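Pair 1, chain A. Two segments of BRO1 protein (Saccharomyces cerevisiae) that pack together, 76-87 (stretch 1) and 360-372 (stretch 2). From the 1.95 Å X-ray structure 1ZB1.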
# COMPACT_ATOMS: atom_id res chain seq x y z
N TYR A 76 -7.75 2.85 17.65
CA TYR A 76 -7.75 4.15 16.97
C TYR A 76 -9.08 4.85 17.27
O TYR A 76 -9.10 6.06 17.54
CB TYR A 76 -7.60 3.99 15.45
CG TYR A 76 -7.30 5.31 14.72
CD1 TYR A 76 -5.99 5.69 14.45
CD2 TYR A 76 -8.33 6.17 14.35
CE1 TYR A 76 -5.70 6.91 13.83
CE2 TYR A 76 -8.06 7.40 13.73
CZ TYR A 76 -6.74 7.76 13.47
OH TYR A 76 -6.46 8.97 12.84
N SER A 77 -10.17 4.09 17.24
CA SER A 77 -11.48 4.67 17.53
C SER A 77 -11.47 5.33 18.90
O SER A 77 -11.98 6.44 19.07
CB SER A 77 -12.59 3.61 17.49
OG SER A 77 -12.79 3.14 16.17
N PHE A 78 -10.88 4.66 19.88
CA PHE A 78 -10.79 5.20 21.24
C PHE A 78 -10.08 6.55 21.20
O PHE A 78 -10.51 7.52 21.82
CB PHE A 78 -9.99 4.26 22.15
CG PHE A 78 -9.62 4.89 23.47
CD1 PHE A 78 -10.54 4.94 24.51
CD2 PHE A 78 -8.38 5.51 23.64
CE1 PHE A 78 -10.23 5.59 25.71
CE2 PHE A 78 -8.07 6.16 24.83
CZ PHE A 78 -9.00 6.20 25.87
N LEU A 79 -8.97 6.58 20.47
CA LEU A 79 -8.15 7.78 20.32
C LEU A 79 -8.88 8.91 19.61
O LEU A 79 -8.74 10.08 19.99
CB LEU A 79 -6.88 7.45 19.52
CG LEU A 79 -5.53 7.13 20.16
CD1 LEU A 79 -5.64 6.83 21.65
CD2 LEU A 79 -4.93 5.98 19.39
N GLU A 80 -9.61 8.57 18.55
CA GLU A 80 -10.33 9.58 17.78
C GLU A 80 -11.40 10.26 18.64
O GLU A 80 -11.54 11.48 18.61
CB GLU A 80 -10.95 8.94 16.53
CG GLU A 80 -11.52 9.96 15.55
CD GLU A 80 -10.46 10.89 14.98
OE1 GLU A 80 -9.70 11.50 15.77
OE2 GLU A 80 -10.40 11.03 13.74
N HIS A 81 -12.16 9.47 19.39
CA HIS A 81 -13.19 10.03 20.26
C HIS A 81 -12.55 10.85 21.38
O HIS A 81 -13.10 11.87 21.80
CB HIS A 81 -14.06 8.92 20.88
CG HIS A 81 -15.10 8.38 19.96
ND1 HIS A 81 -15.04 7.11 19.43
CD2 HIS A 81 -16.25 8.93 19.49
CE1 HIS A 81 -16.10 6.90 18.67
NE2 HIS A 81 -16.85 7.99 18.68
N LEU A 82 -11.39 10.41 21.87
CA LEU A 82 -10.68 11.13 22.92
C LEU A 82 -10.26 12.49 22.37
O LEU A 82 -10.36 13.51 23.05
CB LEU A 82 -9.44 10.34 23.37
CG LEU A 82 -8.59 10.97 24.48
CD1 LEU A 82 -9.42 11.17 25.74
CD2 LEU A 82 -7.40 10.06 24.78
N TYR A 83 -9.78 12.48 21.13
CA TYR A 83 -9.34 13.70 20.47
C TYR A 83 -10.51 14.64 20.19
O TYR A 83 -10.36 15.85 20.29
CB TYR A 83 -8.61 13.35 19.17
CG TYR A 83 -8.15 14.55 18.37
CD1 TYR A 83 -8.87 14.99 17.26
CD2 TYR A 83 -6.98 15.24 18.71
CE1 TYR A 83 -8.43 16.08 16.50
CE2 TYR A 83 -6.54 16.34 17.97
CZ TYR A 83 -7.28 16.75 16.87
OH TYR A 83 -6.84 17.82 16.11
N PHE A 84 -11.67 14.09 19.84
CA PHE A 84 -12.85 14.91 19.59
C PHE A 84 -13.21 15.67 20.87
O PHE A 84 -13.66 16.82 20.82
CB PHE A 84 -14.08 14.06 19.22
CG PHE A 84 -14.01 13.42 17.85
CD1 PHE A 84 -13.25 13.97 16.83
CD2 PHE A 84 -14.79 12.29 17.58
CE1 PHE A 84 -13.25 13.41 15.55
CE2 PHE A 84 -14.80 11.73 16.30
CZ PHE A 84 -14.03 12.29 15.29
N ARG A 85 -13.01 15.02 22.01
CA ARG A 85 -13.34 15.60 23.30
C ARG A 85 -12.27 16.49 23.94
O ARG A 85 -12.59 17.51 24.55
CB ARG A 85 -13.73 14.48 24.27
CG ARG A 85 -14.97 13.71 23.82
CD ARG A 85 -15.18 12.45 24.63
NE ARG A 85 -16.44 11.77 24.30
CZ ARG A 85 -16.75 11.31 23.09
NH1 ARG A 85 -15.91 11.45 22.07
NH2 ARG A 85 -17.92 10.70 22.89
N LEU A 86 -11.00 16.11 23.81
CA LEU A 86 -9.90 16.88 24.40
C LEU A 86 -9.15 17.79 23.44
O LEU A 86 -8.68 18.86 23.83
CB LEU A 86 -8.90 15.94 25.08
CG LEU A 86 -9.42 15.09 26.24
CD1 LEU A 86 -8.26 14.34 26.88
CD2 LEU A 86 -10.12 15.97 27.27
N GLY A 87 -9.03 17.37 22.18
CA GLY A 87 -8.32 18.17 21.20
C GLY A 87 -6.84 18.30 21.53
O GLY A 87 -6.21 17.34 21.99
N VAL A 360 -17.15 1.71 20.55
CA VAL A 360 -16.10 2.30 21.37
C VAL A 360 -16.60 3.52 22.15
O VAL A 360 -16.27 3.70 23.32
CB VAL A 360 -14.88 2.70 20.51
CG1 VAL A 360 -13.93 3.59 21.30
CG2 VAL A 360 -14.14 1.44 20.06
N ALA A 361 -17.41 4.36 21.50
CA ALA A 361 -17.94 5.55 22.17
C ALA A 361 -18.79 5.16 23.37
O ALA A 361 -18.77 5.84 24.40
CB ALA A 361 -18.76 6.37 21.19
N ASN A 362 -19.55 4.08 23.25
CA ASN A 362 -20.41 3.65 24.34
C ASN A 362 -19.63 3.05 25.50
O ASN A 362 -19.88 3.36 26.66
CB ASN A 362 -21.44 2.62 23.84
CG ASN A 362 -22.42 3.22 22.86
OD1 ASN A 362 -22.92 4.33 23.06
ND2 ASN A 362 -22.73 2.48 21.80
N LYS A 363 -18.67 2.20 25.17
CA LYS A 363 -17.85 1.54 26.17
C LYS A 363 -17.01 2.50 27.01
O LYS A 363 -16.87 2.32 28.22
CB LYS A 363 -16.93 0.51 25.49
CG LYS A 363 -16.05 -0.28 26.44
CD LYS A 363 -15.31 -1.38 25.69
CE LYS A 363 -14.38 -2.14 26.63
NZ LYS A 363 -13.75 -3.35 26.02
N TYR A 364 -16.47 3.54 26.39
CA TYR A 364 -15.61 4.48 27.11
C TYR A 364 -16.17 5.83 27.53
O TYR A 364 -15.42 6.70 27.99
CB TYR A 364 -14.32 4.68 26.31
CG TYR A 364 -13.53 3.40 26.16
CD1 TYR A 364 -13.59 2.65 24.99
CD2 TYR A 364 -12.78 2.91 27.22
CE1 TYR A 364 -12.92 1.43 24.89
CE2 TYR A 364 -12.11 1.70 27.13
CZ TYR A 364 -12.18 0.97 25.97
OH TYR A 364 -11.51 -0.23 25.89
N ASP A 365 -17.47 6.02 27.40
CA ASP A 365 -18.09 7.29 27.77
C ASP A 365 -17.78 7.75 29.21
O ASP A 365 -17.48 8.92 29.44
CB ASP A 365 -19.61 7.21 27.55
CG ASP A 365 -20.28 8.55 27.75
OD1 ASP A 365 -20.79 8.81 28.86
OD2 ASP A 365 -20.30 9.35 26.79
N SER A 366 -17.86 6.83 30.17
CA SER A 366 -17.59 7.17 31.57
C SER A 366 -16.12 7.57 31.76
O SER A 366 -15.81 8.50 32.51
CB SER A 366 -17.92 5.99 32.48
OG SER A 366 -19.29 5.64 32.40
N LEU A 367 -15.23 6.87 31.08
CA LEU A 367 -13.81 7.17 31.18
C LEU A 367 -13.57 8.58 30.66
O LEU A 367 -12.92 9.39 31.32
CB LEU A 367 -12.99 6.14 30.37
CG LEU A 367 -11.46 6.29 30.39
CD1 LEU A 367 -10.81 4.97 30.02
CD2 LEU A 367 -11.03 7.39 29.43
N TYR A 368 -14.13 8.89 29.48
CA TYR A 368 -13.99 10.22 28.88
C TYR A 368 -14.51 11.32 29.80
O TYR A 368 -13.82 12.31 30.06
CB TYR A 368 -14.75 10.29 27.54
CG TYR A 368 -14.21 9.42 26.42
CD1 TYR A 368 -15.09 8.83 25.50
CD2 TYR A 368 -12.84 9.21 26.24
CE1 TYR A 368 -14.62 8.06 24.44
CE2 TYR A 368 -12.36 8.44 25.17
CZ TYR A 368 -13.26 7.87 24.27
OH TYR A 368 -12.82 7.11 23.21
N ARG A 369 -15.75 11.16 30.27
CA ARG A 369 -16.36 12.16 31.14
C ARG A 369 -15.49 12.50 32.35
O ARG A 369 -15.42 13.65 32.77
CB ARG A 369 -17.74 11.68 31.61
CG ARG A 369 -18.80 11.72 30.52
CD ARG A 369 -20.10 11.08 30.97
NE ARG A 369 -21.15 11.21 29.96
CZ ARG A 369 -21.77 12.34 29.66
NH1 ARG A 369 -21.46 13.47 30.30
NH2 ARG A 369 -22.70 12.36 28.71
N GLY A 370 -14.81 11.50 32.88
CA GLY A 370 -13.95 11.72 34.03
C GLY A 370 -12.76 12.63 33.75
O GLY A 370 -12.22 13.25 34.67
N ILE A 371 -12.35 12.72 32.48
CA ILE A 371 -11.22 13.57 32.11
C ILE A 371 -11.65 15.01 31.84
O ILE A 371 -11.48 15.88 32.69
CB ILE A 371 -10.52 13.04 30.83
CG1 ILE A 371 -10.06 11.60 31.04
CG2 ILE A 371 -9.32 13.93 30.50
CD1 ILE A 371 -9.42 10.98 29.81
N ILE A 372 -12.20 15.24 30.65
CA ILE A 372 -12.66 16.56 30.22
C ILE A 372 -12.11 17.71 31.07
O ILE A 372 -10.92 18.02 31.04
CB ILE A 372 -14.20 16.63 30.21
CG1 ILE A 372 -14.75 16.38 31.61
CG2 ILE A 372 -14.75 15.60 29.22
CD1 ILE A 372 -16.26 16.50 31.72
O HOH W 1 -18.88 8.44 24.42

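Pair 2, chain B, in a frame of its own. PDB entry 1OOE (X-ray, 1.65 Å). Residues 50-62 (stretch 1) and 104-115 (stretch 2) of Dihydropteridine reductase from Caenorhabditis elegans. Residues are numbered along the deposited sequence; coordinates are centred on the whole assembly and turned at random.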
# COMPACT_ATOMS: atom_id res chain seq x y z
N ASN B 50 -17.28 -8.76 -8.19
CA ASN B 50 -17.11 -10.06 -7.53
C ASN B 50 -15.83 -10.78 -7.94
O ASN B 50 -15.37 -11.69 -7.25
CB ASN B 50 -18.31 -10.97 -7.81
CG ASN B 50 -19.61 -10.42 -7.25
OD1 ASN B 50 -19.68 -10.05 -6.08
ND2 ASN B 50 -20.65 -10.39 -8.07
N LYS B 51 -15.25 -10.37 -9.07
CA LYS B 51 -14.02 -10.99 -9.56
C LYS B 51 -12.79 -10.50 -8.79
O LYS B 51 -12.80 -9.39 -8.25
CB LYS B 51 -13.85 -10.69 -11.06
CG LYS B 51 -14.96 -11.28 -11.90
CD LYS B 51 -14.72 -11.09 -13.38
CE LYS B 51 -15.74 -11.86 -14.20
NZ LYS B 51 -15.42 -11.80 -15.65
N ASN B 52 -11.75 -11.32 -8.74
CA ASN B 52 -10.53 -10.93 -8.03
C ASN B 52 -9.70 -9.96 -8.87
O ASN B 52 -10.08 -9.61 -9.98
CB ASN B 52 -9.69 -12.16 -7.62
CG ASN B 52 -9.25 -13.02 -8.79
OD1 ASN B 52 -8.80 -12.51 -9.82
ND2 ASN B 52 -9.37 -14.33 -8.63
N TRP B 53 -8.56 -9.53 -8.33
CA TRP B 53 -7.70 -8.55 -8.99
C TRP B 53 -7.28 -8.95 -10.41
O TRP B 53 -7.49 -8.19 -11.35
CB TRP B 53 -6.46 -8.29 -8.14
CG TRP B 53 -5.80 -6.94 -8.37
CD1 TRP B 53 -6.05 -6.06 -9.40
CD2 TRP B 53 -4.78 -6.34 -7.57
NE1 TRP B 53 -5.25 -4.95 -9.27
CE2 TRP B 53 -4.46 -5.09 -8.16
CE3 TRP B 53 -4.11 -6.73 -6.40
CZ2 TRP B 53 -3.49 -4.24 -7.62
CZ3 TRP B 53 -3.15 -5.89 -5.87
CH2 TRP B 53 -2.85 -4.66 -6.47
N THR B 54 -6.69 -10.13 -10.55
CA THR B 54 -6.24 -10.58 -11.87
C THR B 54 -7.41 -10.82 -12.82
O THR B 54 -7.29 -10.57 -14.02
CB THR B 54 -5.36 -11.86 -11.77
OG1 THR B 54 -6.05 -12.87 -11.04
CG2 THR B 54 -4.04 -11.54 -11.07
N GLU B 55 -8.54 -11.29 -12.30
CA GLU B 55 -9.71 -11.51 -13.15
C GLU B 55 -10.22 -10.16 -13.65
O GLU B 55 -10.61 -10.03 -14.81
CB GLU B 55 -10.81 -12.23 -12.37
CG GLU B 55 -10.49 -13.68 -12.00
CD GLU B 55 -11.60 -14.35 -11.21
OE1 GLU B 55 -12.07 -13.76 -10.21
OE2 GLU B 55 -12.01 -15.47 -11.58
N GLN B 56 -10.20 -9.15 -12.78
CA GLN B 56 -10.65 -7.82 -13.18
C GLN B 56 -9.71 -7.24 -14.23
O GLN B 56 -10.15 -6.64 -15.21
CB GLN B 56 -10.74 -6.89 -11.97
CG GLN B 56 -12.11 -6.85 -11.31
CD GLN B 56 -12.19 -5.81 -10.21
OE1 GLN B 56 -11.66 -4.71 -10.35
NE2 GLN B 56 -12.86 -6.16 -9.12
N GLU B 57 -8.40 -7.41 -14.02
CA GLU B 57 -7.42 -6.90 -14.98
C GLU B 57 -7.69 -7.50 -16.36
O GLU B 57 -7.83 -6.77 -17.34
CB GLU B 57 -5.99 -7.27 -14.57
CG GLU B 57 -4.98 -6.92 -15.67
CD GLU B 57 -3.61 -7.54 -15.48
OE1 GLU B 57 -3.51 -8.63 -14.88
OE2 GLU B 57 -2.63 -6.94 -15.97
N GLN B 58 -7.79 -8.82 -16.42
CA GLN B 58 -8.01 -9.49 -17.69
C GLN B 58 -9.26 -9.00 -18.41
O GLN B 58 -9.22 -8.68 -19.59
CB GLN B 58 -8.11 -11.01 -17.48
CG GLN B 58 -8.16 -11.79 -18.79
CD GLN B 58 -8.14 -13.29 -18.57
OE1 GLN B 58 -7.29 -13.81 -17.84
NE2 GLN B 58 -9.07 -13.99 -19.20
N SER B 59 -10.38 -8.93 -17.68
CA SER B 59 -11.64 -8.50 -18.28
C SER B 59 -11.59 -7.06 -18.77
O SER B 59 -12.02 -6.76 -19.88
CB SER B 59 -12.78 -8.67 -17.28
OG SER B 59 -14.02 -8.35 -17.88
N ILE B 60 -11.07 -6.17 -17.93
CA ILE B 60 -10.99 -4.76 -18.29
C ILE B 60 -10.06 -4.56 -19.49
O ILE B 60 -10.38 -3.82 -20.42
CB ILE B 60 -10.51 -3.92 -17.09
CG1 ILE B 60 -11.58 -3.94 -16.00
CG2 ILE B 60 -10.25 -2.49 -17.52
CD1 ILE B 60 -11.11 -3.40 -14.65
N LEU B 61 -8.92 -5.24 -19.49
CA LEU B 61 -7.98 -5.12 -20.61
C LEU B 61 -8.57 -5.68 -21.90
O LEU B 61 -8.42 -5.07 -22.96
CB LEU B 61 -6.66 -5.83 -20.29
CG LEU B 61 -5.57 -4.98 -19.62
CD1 LEU B 61 -6.11 -4.34 -18.36
CD2 LEU B 61 -4.36 -5.86 -19.32
N GLU B 62 -9.24 -6.82 -21.82
CA GLU B 62 -9.82 -7.41 -23.02
C GLU B 62 -10.87 -6.49 -23.62
O GLU B 62 -10.87 -6.25 -24.83
CB GLU B 62 -10.46 -8.77 -22.70
CG GLU B 62 -9.48 -9.83 -22.23
CD GLU B 62 -10.15 -11.17 -21.96
OE1 GLU B 62 -11.27 -11.18 -21.39
OE2 GLU B 62 -9.55 -12.21 -22.29
N SER B 104 -9.00 1.54 -4.02
CA SER B 104 -7.98 2.49 -4.48
C SER B 104 -6.77 1.87 -5.18
O SER B 104 -6.32 2.38 -6.21
CB SER B 104 -7.48 3.33 -3.30
OG SER B 104 -8.46 4.26 -2.88
N VAL B 105 -6.25 0.78 -4.63
CA VAL B 105 -5.07 0.14 -5.21
C VAL B 105 -5.36 -0.69 -6.46
O VAL B 105 -4.63 -0.59 -7.45
CB VAL B 105 -4.34 -0.74 -4.16
CG1 VAL B 105 -3.13 -1.41 -4.79
CG2 VAL B 105 -3.90 0.13 -2.99
N TRP B 106 -6.40 -1.50 -6.43
CA TRP B 106 -6.73 -2.33 -7.60
C TRP B 106 -6.97 -1.46 -8.83
O TRP B 106 -6.41 -1.71 -9.90
CB TRP B 106 -7.97 -3.17 -7.33
CG TRP B 106 -7.76 -4.37 -6.42
CD1 TRP B 106 -6.79 -4.53 -5.48
CD2 TRP B 106 -8.59 -5.53 -6.35
NE1 TRP B 106 -6.96 -5.72 -4.81
CE2 TRP B 106 -8.06 -6.36 -5.33
CE3 TRP B 106 -9.73 -5.96 -7.04
CZ2 TRP B 106 -8.64 -7.59 -4.99
CZ3 TRP B 106 -10.30 -7.19 -6.70
CH2 TRP B 106 -9.75 -7.99 -5.68
N SER B 107 -7.81 -0.44 -8.68
CA SER B 107 -8.15 0.46 -9.78
C SER B 107 -6.95 1.25 -10.30
O SER B 107 -6.72 1.32 -11.51
CB SER B 107 -9.26 1.42 -9.36
OG SER B 107 -8.90 2.15 -8.20
N SER B 108 -6.19 1.84 -9.39
CA SER B 108 -5.02 2.62 -9.79
C SER B 108 -4.04 1.77 -10.58
O SER B 108 -3.48 2.22 -11.57
CB SER B 108 -4.30 3.19 -8.56
OG SER B 108 -5.11 4.14 -7.90
N ALA B 109 -3.83 0.54 -10.13
CA ALA B 109 -2.90 -0.36 -10.81
C ALA B 109 -3.40 -0.77 -12.19
O ALA B 109 -2.62 -0.83 -13.13
CB ALA B 109 -2.67 -1.60 -9.96
N ILE B 110 -4.69 -1.06 -12.31
CA ILE B 110 -5.24 -1.45 -13.61
C ILE B 110 -5.23 -0.24 -14.54
O ILE B 110 -4.99 -0.37 -15.74
CB ILE B 110 -6.67 -2.03 -13.46
CG1 ILE B 110 -6.60 -3.35 -12.70
CG2 ILE B 110 -7.30 -2.25 -14.84
CD1 ILE B 110 -7.94 -4.00 -12.42
N ALA B 111 -5.46 0.95 -13.99
CA ALA B 111 -5.42 2.16 -14.82
C ALA B 111 -4.00 2.31 -15.37
O ALA B 111 -3.81 2.65 -16.55
CB ALA B 111 -5.80 3.39 -13.99
N ALA B 112 -3.00 2.04 -14.53
CA ALA B 112 -1.61 2.14 -14.96
C ALA B 112 -1.32 1.12 -16.06
O ALA B 112 -0.67 1.44 -17.05
CB ALA B 112 -0.67 1.92 -13.76
N LYS B 113 -1.79 -0.11 -15.87
CA LYS B 113 -1.59 -1.16 -16.87
C LYS B 113 -2.19 -0.73 -18.20
O LYS B 113 -1.61 -0.95 -19.26
CB LYS B 113 -2.23 -2.47 -16.40
CG LYS B 113 -1.97 -3.66 -17.33
CD LYS B 113 -0.48 -4.00 -17.39
CE LYS B 113 -0.21 -5.12 -18.39
NZ LYS B 113 1.22 -5.56 -18.34
N LEU B 114 -3.37 -0.12 -18.15
CA LEU B 114 -4.04 0.35 -19.36
C LEU B 114 -3.18 1.40 -20.06
O LEU B 114 -3.07 1.41 -21.29
CB LEU B 114 -5.42 0.93 -19.03
CG LEU B 114 -6.50 -0.09 -18.68
CD1 LEU B 114 -7.72 0.62 -18.08
CD2 LEU B 114 -6.90 -0.85 -19.93
N ALA B 115 -2.57 2.28 -19.28
CA ALA B 115 -1.74 3.35 -19.82
C ALA B 115 -0.50 2.82 -20.54
O ALA B 115 -0.14 3.31 -21.61
CB ALA B 115 -1.33 4.31 -18.71
O HOH W 2 -0.10 -7.06 -15.54

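Superposing N, CA and C of 14 central residues brings pair 2 onto pair 1 with an RMSD of 0.6 Å. In both, two helices cross with their N-to-C directions inclined at an acute angle: 54° with a closest axial approach of 9.7 Å in pair 1, 38° and 10.5 Å in pair 2. The buried surface is nearly equal, 629 and 641 Å².

The central knob matches at A:Phe78 = B:Trp53, whose CA-to-CB bonds both point sideways. CA atoms fall 0.8 Å apart, and both side chains take chi1 t. Across from it lies A:Tyr364 = B:Trp106, and here the aromatic geometries diverge. In pair 1 the edge of A:Phe78 meets the face of A:Tyr364, with centroids 5.1 Å apart and planes at 77°. In pair 2 the five-membered rings of B:Trp53 and B:Trp106 stack face to face, centroids 3.8 Å apart and planes at 10°. The side-chain centres of A:Tyr364 and B:Trp106 differ by 3.5 Å although their CA atoms differ by 0.5 Å.

A:Leu367 = B:Ala109 borders the same knob. A:Leu367 CD2 lies 4.2 Å from A:Phe78 CE1; the short B:Ala109 CB sits 3.6 Å from B:Trp53 CZ2, at the edge of the larger indole.

The reciprocal knob is A:Tyr368 = B:Ile110, pointing toward the partner helix with chi1 m in both. A:Tyr368 OH donates a hydrogen bond to A:Phe78 O at 2.7 Å, so a polar tip is satisfied by the facing backbone even though that carbonyl also accepts from A:Leu82 N at 3.0 Å. B:Ile110 has no polar group and fills its hole by apolar contact, as between its CD1 and B:Ile60 CD1 at 3.9 Å.

Three of the four residues lining each hole match. At A:His81 = B:Gln56, side-chain centres agree within 1.0 Å. A:His81 CB lies 3.2 Å from A:Tyr368 OH; B:Gln56 CB lies 4.0 Å from B:Ile110 CD1. At A:Leu82 = B:Glu57, A:Leu82 CB packs 3.9 Å from A:Tyr368 CE2; B:Glu57 CB is 4.4 Å from B:Ile110 CD1. At A:Arg85 = B:Ile60, the looser CA match of 1.7 Å, a guanidinium presents one face to A:Tyr368 CD1, 3.5 Å from A:Arg85 NE, where pair 2 places an aliphatic chain.

Beyond, A:Ile371 = B:Lys113 replaces an apolar contact, A:Ile371 CD1 to A:Leu82 CD1 at 4.1 Å, with the lysine's aliphatic portion, B:Lys113 CG lying 3.6 Å from B:Glu57 OE2.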